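Long-range contacts in glycosylation Associate Protein 1 (Streptococcus agalactiae serotype V, PDB 6OYC), which probably acts with its partner proteins Gap2 and Gap3 in the glycosylation and accessory Sec secretion of bacterial surface proteins: residues L336-L344 / A373-F382; Y321-H329 / I428-T438. All coordinates share one frame; numbering follows the deposited sequence.

Contact 1: residues L336-L344 / A373-F382; sequences LTSLYKVML and ATKVFDQKFF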
loop_
_atom_site.group_PDB
_atom_site.type_symbol
_atom_site.label_atom_id
_atom_site.label_comp_id
_atom_site.label_asym_id
_atom_site.label_seq_id
_atom_site.Cartn_x
_atom_site.Cartn_y
_atom_site.Cartn_z
ATOM N N LEU A 336 1.166 20.869 22.032
ATOM C CA LEU A 336 2.115 21.965 21.859
ATOM C C LEU A 336 2.672 22.437 23.189
ATOM O O LEU A 336 3.859 22.761 23.295
ATOM C CB LEU A 336 1.450 23.138 21.152
ATOM C CG LEU A 336 1.106 22.925 19.685
ATOM C CD1 LEU A 336 0.548 24.225 19.144
ATOM C CD2 LEU A 336 2.341 22.477 18.914
ATOM N N THR A 337 1.826 22.491 24.217
ATOM C CA THR A 337 2.280 22.979 25.512
ATOM C C THR A 337 3.412 22.118 26.046
ATOM O O THR A 337 4.449 22.633 26.482
ATOM C CB THR A 337 1.104 23.015 26.490
ATOM O OG1 THR A 337 0.203 24.048 26.091
ATOM C CG2 THR A 337 1.579 23.292 27.898
ATOM N N SER A 338 3.248 20.798 25.991
ATOM C CA SER A 338 4.291 19.936 26.526
ATOM C C SER A 338 5.518 19.933 25.633
ATOM O O SER A 338 6.648 19.838 26.133
ATOM C CB SER A 338 3.761 18.517 26.716
ATOM O OG SER A 338 2.988 18.422 27.897
ATOM N N LEU A 339 5.323 20.044 24.314
ATOM C CA LEU A 339 6.466 20.056 23.404
ATOM C C LEU A 339 7.333 21.282 23.643
ATOM O O LEU A 339 8.567 21.184 23.645
ATOM C CB LEU A 339 5.998 20.005 21.945
ATOM C CG LEU A 339 5.368 18.695 21.431
ATOM C CD1 LEU A 339 4.717 18.900 20.056
ATOM C CD2 LEU A 339 6.372 17.554 21.404
ATOM N N TYR A 340 6.697 22.442 23.844
ATOM C CA TYR A 340 7.410 23.651 24.246
ATOM C C TYR A 340 8.276 23.404 25.481
ATOM O O TYR A 340 9.469 23.729 25.490
ATOM C CB TYR A 340 6.400 24.773 24.494
ATOM C CG TYR A 340 7.022 26.139 24.700
ATOM C CD1 TYR A 340 7.622 26.812 23.647
ATOM C CD2 TYR A 340 6.993 26.760 25.946
ATOM C CE1 TYR A 340 8.193 28.064 23.829
ATOM C CE2 TYR A 340 7.550 28.014 26.133
ATOM C CZ TYR A 340 8.157 28.655 25.074
ATOM O OH TYR A 340 8.719 29.895 25.250
ATOM N N LYS A 341 7.704 22.783 26.515
ATOM C CA LYS A 341 8.435 22.593 27.767
ATOM C C LYS A 341 9.681 21.733 27.573
ATOM O O LYS A 341 10.771 22.094 28.038
ATOM C CB LYS A 341 7.519 21.977 28.824
ATOM C CG LYS A 341 6.638 22.987 29.562
ATOM C CD LYS A 341 6.166 22.421 30.892
ATOM C CE LYS A 341 4.641 22.491 31.024
ATOM N NZ LYS A 341 4.104 23.883 31.117
ATOM N N VAL A 342 9.547 20.584 26.895
ATOM C CA VAL A 342 10.716 19.721 26.732
ATOM C C VAL A 342 11.732 20.353 25.789
ATOM O O VAL A 342 12.933 20.072 25.879
ATOM C CB VAL A 342 10.319 18.310 26.253
ATOM C CG1 VAL A 342 9.096 17.795 27.008
ATOM C CG2 VAL A 342 10.099 18.285 24.745
ATOM N N MET A 343 11.279 21.228 24.888
ATOM C CA MET A 343 12.170 21.791 23.882
ATOM C C MET A 343 13.009 22.927 24.445
ATOM O O MET A 343 14.176 23.078 24.063
ATOM C CB MET A 343 11.365 22.264 22.673
ATOM C CG MET A 343 11.145 21.158 21.644
ATOM S SD MET A 343 9.945 21.595 20.387
ATOM C CE MET A 343 10.927 22.660 19.319
ATOM N N LEU A 344 12.440 23.738 25.347
ATOM C CA LEU A 344 13.257 24.727 26.041
ATOM C C LEU A 344 14.327 24.051 26.879
ATOM O O LEU A 344 15.445 24.555 26.996
ATOM C CB LEU A 344 12.399 25.626 26.921
ATOM C CG LEU A 344 11.341 26.515 26.283
ATOM C CD1 LEU A 344 10.371 26.875 27.366
ATOM C CD2 LEU A 344 11.953 27.769 25.676
ATOM N N ALA A 373 -1.711 28.246 16.484
ATOM C CA ALA A 373 -1.536 27.825 17.865
ATOM C C ALA A 373 -0.086 27.891 18.314
ATOM O O ALA A 373 0.168 27.932 19.521
ATOM C CB ALA A 373 -2.078 26.415 18.056
ATOM N N THR A 374 0.867 27.886 17.374
ATOM C CA THR A 374 2.269 28.092 17.728
ATOM C C THR A 374 2.612 29.574 17.869
ATOM O O THR A 374 3.440 29.926 18.715
ATOM C CB THR A 374 3.198 27.440 16.694
ATOM O OG1 THR A 374 2.706 27.696 15.369
ATOM C CG2 THR A 374 3.289 25.932 16.928
ATOM N N LYS A 375 1.981 30.441 17.064
ATOM C CA LYS A 375 2.235 31.881 17.127
ATOM C C LYS A 375 2.173 32.398 18.558
ATOM O O LYS A 375 2.971 33.253 18.958
ATOM C CB LYS A 375 1.218 32.619 16.256
ATOM C CG LYS A 375 1.818 33.483 15.161
ATOM C CD LYS A 375 0.729 34.048 14.235
ATOM C CE LYS A 375 1.294 34.477 12.882
ATOM N NZ LYS A 375 0.257 35.118 12.024
ATOM N N VAL A 376 1.249 31.856 19.356
ATOM C CA VAL A 376 1.008 32.363 20.701
ATOM C C VAL A 376 2.181 32.117 21.641
ATOM O O VAL A 376 2.291 32.784 22.676
ATOM C CB VAL A 376 -0.292 31.740 21.247
ATOM C CG1 VAL A 376 -0.676 32.358 22.581
ATOM C CG2 VAL A 376 -1.419 31.910 20.226
ATOM N N PHE A 377 3.078 31.189 21.324
ATOM C CA PHE A 377 4.210 31.025 22.224
ATOM C C PHE A 377 5.260 32.108 22.047
ATOM O O PHE A 377 6.188 32.182 22.863
ATOM C CB PHE A 377 4.835 29.645 22.054
ATOM C CG PHE A 377 3.967 28.540 22.562
ATOM C CD1 PHE A 377 2.844 28.145 21.849
ATOM C CD2 PHE A 377 4.257 27.905 23.756
ATOM C CE1 PHE A 377 2.035 27.126 22.309
ATOM C CE2 PHE A 377 3.451 26.880 24.223
ATOM C CZ PHE A 377 2.339 26.490 23.502
ATOM N N ASP A 378 5.144 32.936 21.003
ATOM C CA ASP A 378 5.931 34.161 20.884
ATOM C C ASP A 378 7.432 33.876 20.722
ATOM O O ASP A 378 8.275 34.708 21.072
ATOM C CB ASP A 378 5.647 35.062 22.099
ATOM C CG ASP A 378 6.353 36.384 22.039
ATOM O OD1 ASP A 378 6.233 37.062 20.996
ATOM O OD2 ASP A 378 7.029 36.728 23.038
ATOM N N GLN A 379 7.794 32.712 20.176
ATOM C CA GLN A 379 9.185 32.274 20.151
ATOM C C GLN A 379 9.539 31.666 18.800
ATOM O O GLN A 379 8.856 30.750 18.326
ATOM C CB GLN A 379 9.444 31.261 21.266
ATOM C CG GLN A 379 9.539 31.889 22.638
ATOM C CD GLN A 379 10.927 31.769 23.214
ATOM O OE1 GLN A 379 11.870 32.378 22.710
ATOM N NE2 GLN A 379 11.067 30.970 24.268
ATOM N N LYS A 380 10.641 32.148 18.208
ATOM C CA LYS A 380 10.949 31.829 16.818
ATOM C C LYS A 380 11.376 30.372 16.642
ATOM O O LYS A 380 11.110 29.772 15.588
ATOM C CB LYS A 380 12.017 32.783 16.279
ATOM C CG LYS A 380 12.273 32.613 14.777
ATOM C CD LYS A 380 11.925 33.872 13.979
ATOM C CE LYS A 380 12.325 33.724 12.505
ATOM N NZ LYS A 380 11.180 33.437 11.578
ATOM N N PHE A 381 12.029 29.778 17.646
ATOM C CA PHE A 381 12.377 28.365 17.538
ATOM C C PHE A 381 11.137 27.473 17.536
ATOM O O PHE A 381 11.220 26.311 17.117
ATOM C CB PHE A 381 13.333 27.961 18.665
ATOM C CG PHE A 381 12.644 27.603 19.954
ATOM C CD1 PHE A 381 12.318 28.585 20.882
ATOM C CD2 PHE A 381 12.335 26.275 20.250
ATOM C CE1 PHE A 381 11.687 28.255 22.076
ATOM C CE2 PHE A 381 11.696 25.936 21.441
ATOM C CZ PHE A 381 11.378 26.924 22.357
ATOM N N PHE A 382 9.993 28.002 17.976
ATOM C CA PHE A 382 8.740 27.270 18.089
ATOM C C PHE A 382 7.699 27.866 17.150
ATOM O O PHE A 382 6.624 28.280 17.593
ATOM C CB PHE A 382 8.247 27.313 19.543
ATOM C CG PHE A 382 7.321 26.178 19.928
ATOM C CD1 PHE A 382 7.827 24.916 20.220
ATOM C CD2 PHE A 382 5.950 26.383 20.025
ATOM C CE1 PHE A 382 6.979 23.868 20.585
ATOM C CE2 PHE A 382 5.094 25.339 20.386
ATOM C CZ PHE A 382 5.611 24.079 20.666
#
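A373, on helix 360-375, meets L336: its CB lies 3.6 Å from L336 CD1. T374 adds its methyl CG2, which lies near both branches of L336, while its hydroxyl OG1 bonds back to L370 O. The chain then turns from K375 to D378, with positive phi at D378. The F377 ring, inside this turn, packs against Y340 of helix 329-344. Its CD2 comes over one face of the Y340 ring, 3.4 Å from Y340 CG. The two ring planes are oblique, at 49°. Q379 follows and grips the phenol. Its NE2 donates a nearly straight hydrogen bond to Y340 OH, 2.8 Å long and close to the plane of the amide. F381 lies beside the C-terminal end of helix 329-344. Its CZ packs 3.5 Å from L344 CD2 and also reaches Y340 CE1, and its edge meets M343 CB. F382 comes last. With Y340 CG anti to the backbone N (chi1 -171°), the edge of the Y340 ring points at the face of F382, planes 78° apart. M343 SD sits at the F382 ring edge, 3.7 Å from F382 CE1, a Met-aromatic contact. Y340, F377, F381 and F382 thus form an aromatic cluster that joins helix 329-344 to the turn and loop following helix 360-375. Both helices lie on one side of a parallel sheet, consistent with a Rossmann-like domain of the GT-B clan.

Contact 2: residues Y321-H329 / I428-T438; sequences YFVVDRLSH and IDISKIPDLYT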
loop_
_atom_site.group_PDB
_atom_site.type_symbol
_atom_site.label_atom_id
_atom_site.label_comp_id
_atom_site.label_asym_id
_atom_site.label_seq_id
_atom_site.Cartn_x
_atom_site.Cartn_y
_atom_site.Cartn_z
ATOM N N TYR A 321 9.020 12.656 15.189
ATOM C CA TYR A 321 8.076 12.486 14.085
ATOM C C TYR A 321 6.675 12.387 14.685
ATOM O O TYR A 321 6.316 11.352 15.251
ATOM C CB TYR A 321 8.463 11.221 13.309
ATOM C CG TYR A 321 7.700 10.852 12.045
ATOM C CD1 TYR A 321 6.503 10.128 12.107
ATOM C CD2 TYR A 321 8.225 11.134 10.786
ATOM C CE1 TYR A 321 5.830 9.760 10.939
ATOM C CE2 TYR A 321 7.559 10.760 9.621
ATOM C CZ TYR A 321 6.361 10.082 9.705
ATOM O OH TYR A 321 5.689 9.712 8.563
ATOM N N PHE A 322 5.883 13.461 14.576
ATOM C CA PHE A 322 4.652 13.630 15.360
ATOM C C PHE A 322 3.422 13.608 14.456
ATOM O O PHE A 322 3.139 14.587 13.747
ATOM C CB PHE A 322 4.709 14.932 16.158
ATOM C CG PHE A 322 3.694 15.029 17.284
ATOM C CD1 PHE A 322 2.329 15.056 17.025
ATOM C CD2 PHE A 322 4.113 15.151 18.606
ATOM C CE1 PHE A 322 1.404 15.186 18.066
ATOM C CE2 PHE A 322 3.184 15.277 19.656
ATOM C CZ PHE A 322 1.834 15.287 19.379
ATOM N N VAL A 323 2.667 12.514 14.520
ATOM C CA VAL A 323 1.477 12.358 13.688
ATOM C C VAL A 323 0.351 13.188 14.282
ATOM O O VAL A 323 0.010 13.026 15.457
ATOM C CB VAL A 323 1.078 10.874 13.578
ATOM C CG1 VAL A 323 -0.267 10.705 12.820
ATOM C CG2 VAL A 323 2.181 10.078 12.888
ATOM N N VAL A 324 -0.238 14.078 13.474
ATOM C CA VAL A 324 -1.298 14.958 13.973
ATOM C C VAL A 324 -2.705 14.531 13.543
ATOM O O VAL A 324 -3.689 15.051 14.094
ATOM C CB VAL A 324 -1.034 16.425 13.567
ATOM C CG1 VAL A 324 0.293 16.901 14.165
ATOM C CG2 VAL A 324 -1.049 16.579 12.034
ATOM N N ASP A 325 -2.833 13.577 12.618
ATOM C CA ASP A 325 -4.142 13.095 12.178
ATOM C C ASP A 325 -4.979 12.552 13.335
ATOM O O ASP A 325 -4.469 11.937 14.274
ATOM C CB ASP A 325 -3.982 11.994 11.125
ATOM C CG ASP A 325 -3.365 12.507 9.849
ATOM O OD1 ASP A 325 -3.692 13.642 9.429
ATOM O OD2 ASP A 325 -2.527 11.793 9.282
ATOM N N ARG A 326 -6.288 12.760 13.224
ATOM C CA ARG A 326 -7.318 12.337 14.168
ATOM C C ARG A 326 -7.212 13.024 15.515
ATOM O O ARG A 326 -7.950 12.663 16.433
ATOM C CB ARG A 326 -7.328 10.823 14.395
ATOM C CG ARG A 326 -7.364 9.983 13.141
ATOM C CD ARG A 326 -7.186 8.528 13.551
ATOM N NE ARG A 326 -7.223 7.608 12.424
ATOM C CZ ARG A 326 -8.338 7.215 11.825
ATOM N NH1 ARG A 326 -9.515 7.668 12.255
ATOM N NH2 ARG A 326 -8.273 6.370 10.800
ATOM N N LEU A 327 -6.300 13.974 15.682
ATOM C CA LEU A 327 -6.230 14.732 16.924
ATOM C C LEU A 327 -7.161 15.932 16.844
ATOM O O LEU A 327 -7.202 16.634 15.827
ATOM C CB LEU A 327 -4.804 15.199 17.210
ATOM C CG LEU A 327 -3.790 14.082 17.431
ATOM C CD1 LEU A 327 -2.418 14.660 17.727
ATOM C CD2 LEU A 327 -4.259 13.153 18.538
ATOM N N SER A 328 -7.922 16.148 17.914
ATOM C CA SER A 328 -8.752 17.339 17.998
ATOM C C SER A 328 -7.886 18.568 18.263
ATOM O O SER A 328 -6.742 18.471 18.722
ATOM C CB SER A 328 -9.782 17.200 19.114
ATOM O OG SER A 328 -9.117 17.191 20.356
ATOM N N HIS A 329 -8.460 19.743 17.989
ATOM C CA HIS A 329 -7.733 20.991 18.205
ATOM C C HIS A 329 -7.240 21.115 19.639
ATOM O O HIS A 329 -6.090 21.512 19.870
ATOM C CB HIS A 329 -8.610 22.181 17.825
ATOM C CG HIS A 329 -8.760 22.360 16.349
ATOM N ND1 HIS A 329 -9.466 23.404 15.789
ATOM C CD2 HIS A 329 -8.294 21.623 15.311
ATOM C CE1 HIS A 329 -9.435 23.299 14.473
ATOM N NE2 HIS A 329 -8.727 22.228 14.155
ATOM N N ILE A 428 5.850 9.826 17.602
ATOM C CA ILE A 428 4.718 10.125 18.477
ATOM C C ILE A 428 3.422 10.053 17.671
ATOM O O ILE A 428 3.215 10.824 16.721
ATOM C CB ILE A 428 4.845 11.490 19.170
ATOM C CG1 ILE A 428 6.038 11.494 20.129
ATOM C CG2 ILE A 428 3.589 11.752 19.990
ATOM C CD1 ILE A 428 6.146 12.770 20.954
ATOM N N ASP A 429 2.541 9.145 18.073
ATOM C CA ASP A 429 1.196 9.063 17.510
ATOM C C ASP A 429 0.272 8.775 18.687
ATOM O O ASP A 429 0.210 7.638 19.172
ATOM C CB ASP A 429 1.112 7.986 16.434
ATOM C CG ASP A 429 -0.161 8.078 15.613
ATOM O OD1 ASP A 429 -1.099 8.801 16.035
ATOM O OD2 ASP A 429 -0.210 7.421 14.542
ATOM N N ILE A 430 -0.423 9.807 19.162
ATOM C CA ILE A 430 -1.135 9.725 20.432
ATOM C C ILE A 430 -2.648 9.701 20.246
ATOM O O ILE A 430 -3.385 9.739 21.235
ATOM C CB ILE A 430 -0.730 10.861 21.386
ATOM C CG1 ILE A 430 -0.864 12.221 20.699
ATOM C CG2 ILE A 430 0.681 10.643 21.930
ATOM C CD1 ILE A 430 -0.854 13.370 21.662
ATOM N N SER A 431 -3.134 9.624 19.008
ATOM C CA SER A 431 -4.565 9.503 18.788
ATOM C C SER A 431 -5.043 8.125 19.239
ATOM O O SER A 431 -4.246 7.221 19.511
ATOM C CB SER A 431 -4.911 9.739 17.316
ATOM O OG SER A 431 -4.883 8.524 16.583
ATOM N N LYS A 432 -6.366 7.954 19.302
ATOM C CA LYS A 432 -6.896 6.647 19.682
ATOM C C LYS A 432 -6.803 5.615 18.575
ATOM O O LYS A 432 -6.938 4.430 18.869
ATOM C CB LYS A 432 -8.349 6.740 20.142
ATOM C CG LYS A 432 -8.652 7.937 21.018
ATOM C CD LYS A 432 -10.155 8.153 21.100
ATOM C CE LYS A 432 -10.461 9.480 21.727
ATOM N NZ LYS A 432 -10.664 9.342 23.182
ATOM N N ILE A 433 -6.582 6.025 17.323
ATOM C CA ILE A 433 -6.390 5.085 16.216
ATOM C C ILE A 433 -5.073 5.412 15.521
ATOM O O ILE A 433 -5.069 6.109 14.495
ATOM C CB ILE A 433 -7.556 5.131 15.215
ATOM C CG1 ILE A 433 -8.896 5.165 15.949
ATOM C CG2 ILE A 433 -7.498 3.927 14.274
ATOM C CD1 ILE A 433 -10.079 5.498 15.058
ATOM N N PRO A 434 -3.940 4.967 16.053
ATOM C CA PRO A 434 -2.662 5.334 15.445
ATOM C C PRO A 434 -2.520 4.722 14.064
ATOM O O PRO A 434 -3.068 3.656 13.767
ATOM C CB PRO A 434 -1.614 4.786 16.426
ATOM C CG PRO A 434 -2.335 3.918 17.357
ATOM C CD PRO A 434 -3.767 4.354 17.376
ATOM N N ASP A 435 -1.808 5.445 13.203
ATOM C CA ASP A 435 -1.578 5.006 11.834
ATOM C C ASP A 435 -0.846 3.658 11.801
ATOM O O ASP A 435 0.189 3.468 12.456
ATOM C CB ASP A 435 -0.788 6.080 11.078
ATOM C CG ASP A 435 -0.486 5.677 9.639
ATOM O OD1 ASP A 435 -1.425 5.649 8.834
ATOM O OD2 ASP A 435 0.685 5.373 9.318
ATOM N N LEU A 436 -1.402 2.718 11.037
ATOM C CA LEU A 436 -0.869 1.358 11.009
ATOM C C LEU A 436 0.520 1.319 10.391
ATOM O O LEU A 436 1.443 0.714 10.956
ATOM C CB LEU A 436 -1.815 0.434 10.236
ATOM C CG LEU A 436 -1.237 -0.968 9.988
ATOM C CD1 LEU A 436 -1.077 -1.670 11.329
ATOM C CD2 LEU A 436 -2.089 -1.815 9.021
ATOM N N TYR A 437 0.691 1.941 9.216
ATOM C CA TYR A 437 1.979 1.845 8.552
ATOM C C TYR A 437 3.078 2.465 9.412
ATOM O O TYR A 437 4.196 1.945 9.471
ATOM C CB TYR A 437 1.952 2.496 7.167
ATOM C CG TYR A 437 3.305 2.264 6.522
ATOM C CD1 TYR A 437 3.675 0.992 6.100
ATOM C CD2 TYR A 437 4.248 3.277 6.427
ATOM C CE1 TYR A 437 4.935 0.743 5.547
ATOM C CE2 TYR A 437 5.523 3.033 5.866
ATOM C CZ TYR A 437 5.855 1.766 5.434
ATOM O OH TYR A 437 7.099 1.497 4.895
ATOM N N THR A 438 2.769 3.566 10.100
ATOM C CA THR A 438 3.731 4.187 11.010
ATOM C C THR A 438 4.145 3.225 12.118
ATOM O O THR A 438 5.325 3.164 12.484
ATOM C CB THR A 438 3.136 5.471 11.597
ATOM O OG1 THR A 438 2.816 6.371 10.531
ATOM C CG2 THR A 438 4.115 6.158 12.543
HETATM O O HOH W 1 -1.467 11.248 16.710
HETATM O O HOH W 2 -3.051 9.010 14.385
#
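F322 has CG anti to its backbone N (chi1 -164°), and I428 has CG2 anti to its own. These torsions set the I428 methyl over one face of the F322 ring, a CH-pi contact with CG2 3.6 Å from F322 CE2. F322 and I428 form a parallel beta bridge in the sheet of a Rossmann-like domain, consistent with the GT-B clan. I428 N donates to Y321 O, and V323 N donates to I428 O; both bonds are 2.8 Å long. Past the strands, both segments become loops at the C-terminal ends of the strands. I430 CD1 reaches F322 CZ, and L327 CD2 rests on CA and CB of S431. L327 ends a type II beta turn that begins at V324, with L327 N bonded to V324 O. D429 sets its carboxylate alongside V323, with CG 3.7 Å from V323 CB. Two waters join the loops here. Water 1 donates to D429 OD1 and V323 O, and accepts from S431 N. Water 2 donates to D429 OD1 and, more distantly, to D325 O, and accepts from S431 OG. D429 OD2 takes D435 N, which ties the loop to the start of helix 436-445. D435 caps that helix: its OD2 receives T438 N and T438 OG1 from opposite faces of the carboxylate plane. T438 OG1 also bonds Y356 OH. At the exposed side of the contact, the extended R326 lays one face of its guanidinium against I433, and a glycerol, probably from the crystallisation liquor, bonds R326 NH1. I433 CD1 lies 3.6 Å from R326 NH1.

How the contacts relate
From the N terminus, the chain runs up strand 318-323 and through the loop to L327, the first side of contact 2. It enters helix 329-344, whose second half is the first side of contact 1. Strand 349-354 and helix 360-375 come next, and segment 373-382 closes the inner loop. Strand 406-409 and helix 414-420 follow before 428-438 closes the outer one. Contact 1 is therefore nested inside the loop closed by contact 2. Contact 2 joins neighbouring strands and the loops that follow them, whereas contact 1 joins helix 329-344 to the turn and loop after helix 360-375. Their centres are about 19 Å apart, yet they touch: L339 CD1 packs 4.0 Å from F322 CE2.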